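PDB 2YZK: orotate phosphoribosyltransferase from Aeropyrum pernix, which probably catalyses the magnesium-dependent transfer of a ribosyl phosphate group from 5-phosphoribose 1-diphosphate to orotate, giving orotidine monophosphate in de novo pyrimidine synthesis. Local coordinates for residues S39-S42 / V43-L47; G52-D55 / L56-S59. All coordinates share one frame; numbering follows the deposited sequence.

Overall arrangement
Both contacts lie on one helix, 38-58, and come in series along it: contact 1 (39-47) belongs to its first turns, contact 2 (52-59) to its last turns and the step out of it. Their centres are about 17 Å apart and their nearest atoms about 5 Å, without touching. The helix runs into strand 61-65 of the five-stranded parallel sheet at the heart of this phosphoribosyltransferase fold. Its two ends have different surroundings. Contact 1 packs against helices 2-9 and 70-80 and reaches the second subunit of the homodimer, whereas contact 2 is tied to the sheet and meets no other chain of the assembly.

Contact 1. Residues S39-S42 / V43-L47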
loop_
_atom_site.group_PDB
_atom_site.type_symbol
_atom_site.label_atom_id
_atom_site.label_comp_id
_atom_site.label_asym_id
_atom_site.label_seq_id
_atom_site.Cartn_x
_atom_site.Cartn_y
_atom_site.Cartn_z
ATOM N N SER A 39 1.468 -16.459 -6.452
ATOM C CA SER A 39 0.978 -17.687 -5.845
ATOM C C SER A 39 0.836 -17.510 -4.340
ATOM O O SER A 39 -0.172 -17.902 -3.747
ATOM C CB SER A 39 1.936 -18.844 -6.138
ATOM O OG SER A 39 1.546 -20.009 -5.435
ATOM N N SER A 40 1.845 -16.898 -3.734
ATOM C CA SER A 40 1.859 -16.685 -2.297
ATOM C C SER A 40 0.867 -15.643 -1.807
ATOM O O SER A 40 0.120 -15.899 -0.859
ATOM C CB SER A 40 3.276 -16.314 -1.850
ATOM O OG SER A 40 4.181 -17.353 -2.192
ATOM N N TYR A 41 0.835 -14.468 -2.428
ATOM C CA TYR A 41 -0.106 -13.476 -1.934
ATOM C C TYR A 41 -1.557 -13.858 -2.200
ATOM O O TYR A 41 -2.447 -13.454 -1.453
ATOM C CB TYR A 41 0.227 -12.054 -2.441
ATOM C CG TYR A 41 0.005 -11.725 -3.905
ATOM C CD1 TYR A 41 -1.259 -11.806 -4.489
ATOM C CD2 TYR A 41 1.048 -11.214 -4.674
ATOM C CE1 TYR A 41 -1.478 -11.375 -5.808
ATOM C CE2 TYR A 41 0.844 -10.781 -5.980
ATOM C CZ TYR A 41 -0.420 -10.862 -6.544
ATOM O OH TYR A 41 -0.612 -10.426 -7.838
ATOM N N SER A 42 -1.798 -14.661 -3.234
ATOM C CA SER A 42 -3.161 -15.084 -3.529
ATOM C C SER A 42 -3.673 -16.022 -2.443
ATOM O O SER A 42 -4.842 -15.953 -2.060
ATOM C CB SER A 42 -3.235 -15.772 -4.889
ATOM O OG SER A 42 -3.182 -14.809 -5.925
ATOM N N VAL A 43 -2.800 -16.896 -1.951
ATOM C CA VAL A 43 -3.180 -17.819 -0.888
ATOM C C VAL A 43 -3.509 -16.988 0.350
ATOM O O VAL A 43 -4.510 -17.220 1.030
ATOM C CB VAL A 43 -2.025 -18.802 -0.553
ATOM C CG1 VAL A 43 -2.371 -19.624 0.678
ATOM C CG2 VAL A 43 -1.769 -19.719 -1.735
ATOM N N ALA A 44 -2.665 -15.997 0.617
ATOM C CA ALA A 44 -2.838 -15.119 1.770
ATOM C C ALA A 44 -4.141 -14.341 1.683
ATOM O O ALA A 44 -4.870 -14.232 2.666
ATOM C CB ALA A 44 -1.663 -14.145 1.868
ATOM N N LEU A 45 -4.429 -13.798 0.506
ATOM C CA LEU A 45 -5.647 -13.027 0.317
ATOM C C LEU A 45 -6.883 -13.888 0.525
ATOM O O LEU A 45 -7.849 -13.451 1.152
ATOM C CB LEU A 45 -5.681 -12.405 -1.081
ATOM C CG LEU A 45 -4.763 -11.201 -1.303
ATOM C CD1 LEU A 45 -4.851 -10.775 -2.755
ATOM C CD2 LEU A 45 -5.168 -10.049 -0.384
ATOM N N ASP A 46 -6.857 -15.110 0.003
ATOM C CA ASP A 46 -8.003 -15.990 0.157
ATOM C C ASP A 46 -8.247 -16.319 1.624
ATOM O O ASP A 46 -9.393 -16.389 2.068
ATOM C CB ASP A 46 -7.811 -17.278 -0.648
ATOM C CG ASP A 46 -7.813 -17.029 -2.145
ATOM O OD1 ASP A 46 -8.557 -16.131 -2.596
ATOM O OD2 ASP A 46 -7.084 -17.734 -2.872
ATOM N N LEU A 47 -7.169 -16.519 2.375
ATOM C CA LEU A 47 -7.299 -16.828 3.795
ATOM C C LEU A 47 -7.816 -15.612 4.566
ATOM O O LEU A 47 -8.592 -15.753 5.508
ATOM C CB LEU A 47 -5.951 -17.292 4.360
ATOM C CG LEU A 47 -5.477 -18.673 3.882
ATOM C CD1 LEU A 47 -4.074 -18.940 4.400
ATOM C CD2 LEU A 47 -6.448 -19.748 4.365
#
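Leu45 lays its CD1 methyl alongside the ring of Tyr41, one turn earlier, with Leu45 CD1 4.1 Å from Tyr41 CD1. The two side chains run side by side in the same direction, and the methyl comes to the ring obliquely. The ring gets there by an unusual route for a helix: Tyr41 CG stands between the backbone N and the carbonyl carbon (chi1 71°). Beneath the pair, Leu45 N bonds to Tyr41 O at 2.8 Å.

On either side of this bond along the chain, Ala44 N bonds to Ser40 O at 3.2 Å and Asp46 N to Ser42 O at 3.0 Å. Val43 N to Ser39 O is weak at 3.3 Å, and Val43, branched at CB, places CG2 beside that oxygen. Ser40 and Ser42 suit the first turns: Ser40 OG bonds to Asp37 OD2 and Ser42 OG to Glu38 OE2, acids three and four residues earlier.

This is the i to i+4 ladder of a helix whose Tyr41-Leu45 side forms part of the dimer interface. Tyrosine combines an apolar ring with a polar end; its OH is hydrogen-bonded to O of Lys82 of the second subunit. Tyr41 and Leu45 also pack on Leu78 of that subunit and on Met75 of helix 70-80 in their own chain. Ala44, with only a methyl, lies against Trp72 of the same helix, and Ser40 meets Val5 of helix 2-9.

Contact 2. Residues G52-D55 / L56-S59; sequences GGQD and LARS
This is a local contact in the closing turns of helix 38-58, just before strand 61-65. Gln54 and Arg58, one turn apart, lie side by side on the exposed side. Gln54 NE2 sits over the centre of one guanidinium face, 3.2 Å from Arg58 CZ, with the amide and guanidinium planes 60° apart. Bends at chi2 in Gln54 and at chi2 and chi3 in Arg58 bring the groups together; NE2 and the guanidinium nitrogens are all N-H donors, so they touch without a hydrogen bond.

Arg58 N bonds to Gln54 O at 2.8 Å, and Ala57 N approaches Gly53 O in the carbonyl plane at 3.1 Å. Leu56 N stands above the carbonyl plane of Gly52 O at 3.2 Å. The helix is kinked at Gln54 and Asp55, whose N atoms make no bond to the preceding turn. A CB on Gly52 would come too close to Leu56 CD2, and Gly53 has a positive phi of 51°, favouring glycine.

Ser59 folds its side chain back, OG lying between its own N and carbonyl carbon (chi1 65°) and donating to Leu56 O at 2.7 Å, while Ser59 N bonds to the same oxygen. With an alanine at this position the OG bond is gone, and the exit from the helix is likely to be less firmly fixed. Asp55 faces the sheet, its OD1 forming a salt bridge with Arg159 of strand 159-162 and a hydrogen bond with Thr138 of strand 135-141.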
loop_
_atom_site.group_PDB
_atom_site.type_symbol
_atom_site.label_atom_id
_atom_site.label_comp_id
_atom_site.label_asym_id
_atom_site.label_seq_id
_atom_site.Cartn_x
_atom_site.Cartn_y
_atom_site.Cartn_z
ATOM N N GLY A 52 -11.930 -13.013 7.515
ATOM C CA GLY A 52 -12.599 -11.727 7.613
ATOM C C GLY A 52 -14.098 -11.955 7.664
ATOM O O GLY A 52 -14.848 -11.164 8.232
ATOM N N GLY A 53 -14.527 -13.051 7.049
ATOM C CA GLY A 53 -15.935 -13.408 7.039
ATOM C C GLY A 53 -16.911 -12.328 6.612
ATOM O O GLY A 53 -16.624 -11.513 5.735
ATOM N N GLN A 54 -18.083 -12.328 7.238
ATOM C CA GLN A 54 -19.117 -11.361 6.905
ATOM C C GLN A 54 -18.792 -9.929 7.317
ATOM O O GLN A 54 -19.262 -8.987 6.684
ATOM C CB GLN A 54 -20.452 -11.796 7.514
ATOM C CG GLN A 54 -20.942 -13.125 6.964
ATOM C CD GLN A 54 -20.960 -13.149 5.450
ATOM O OE1 GLN A 54 -20.242 -13.929 4.821
ATOM N NE2 GLN A 54 -21.777 -12.288 4.853
ATOM N N ASP A 55 -17.994 -9.761 8.369
ATOM C CA ASP A 55 -17.620 -8.419 8.816
ATOM C C ASP A 55 -16.911 -7.698 7.674
ATOM O O ASP A 55 -17.207 -6.545 7.370
ATOM C CB ASP A 55 -16.677 -8.481 10.021
ATOM C CG ASP A 55 -17.369 -8.948 11.290
ATOM O OD1 ASP A 55 -16.721 -8.920 12.357
ATOM O OD2 ASP A 55 -18.552 -9.341 11.228
ATOM N N LEU A 56 -15.970 -8.392 7.046
ATOM C CA LEU A 56 -15.224 -7.821 5.936
ATOM C C LEU A 56 -16.126 -7.692 4.708
ATOM O O LEU A 56 -16.150 -6.649 4.050
ATOM C CB LEU A 56 -14.008 -8.699 5.621
ATOM C CG LEU A 56 -13.143 -8.290 4.425
ATOM C CD1 LEU A 56 -12.561 -6.908 4.669
ATOM C CD2 LEU A 56 -12.033 -9.314 4.224
ATOM N N ALA A 57 -16.894 -8.744 4.428
ATOM C CA ALA A 57 -17.782 -8.764 3.273
ATOM C C ALA A 57 -18.854 -7.682 3.272
ATOM O O ALA A 57 -19.278 -7.235 2.207
ATOM C CB ALA A 57 -18.435 -10.143 3.144
ATOM N N ARG A 58 -19.294 -7.253 4.450
ATOM C CA ARG A 58 -20.336 -6.231 4.523
ATOM C C ARG A 58 -19.789 -4.846 4.858
ATOM O O ARG A 58 -20.537 -3.869 4.881
ATOM C CB ARG A 58 -21.385 -6.614 5.571
ATOM C CG ARG A 58 -21.906 -8.041 5.475
ATOM C CD ARG A 58 -22.642 -8.326 4.176
ATOM N NE ARG A 58 -21.928 -9.309 3.364
ATOM C CZ ARG A 58 -22.516 -10.184 2.553
ATOM N NH1 ARG A 58 -23.838 -10.211 2.440
ATOM N NH2 ARG A 58 -21.778 -11.037 1.854
ATOM N N SER A 59 -18.488 -4.760 5.112
ATOM C CA SER A 59 -17.860 -3.487 5.459
ATOM C C SER A 59 -18.078 -2.432 4.384
ATOM O O SER A 59 -18.103 -2.745 3.196
ATOM C CB SER A 59 -16.352 -3.679 5.674
ATOM O OG SER A 59 -15.707 -4.070 4.472
#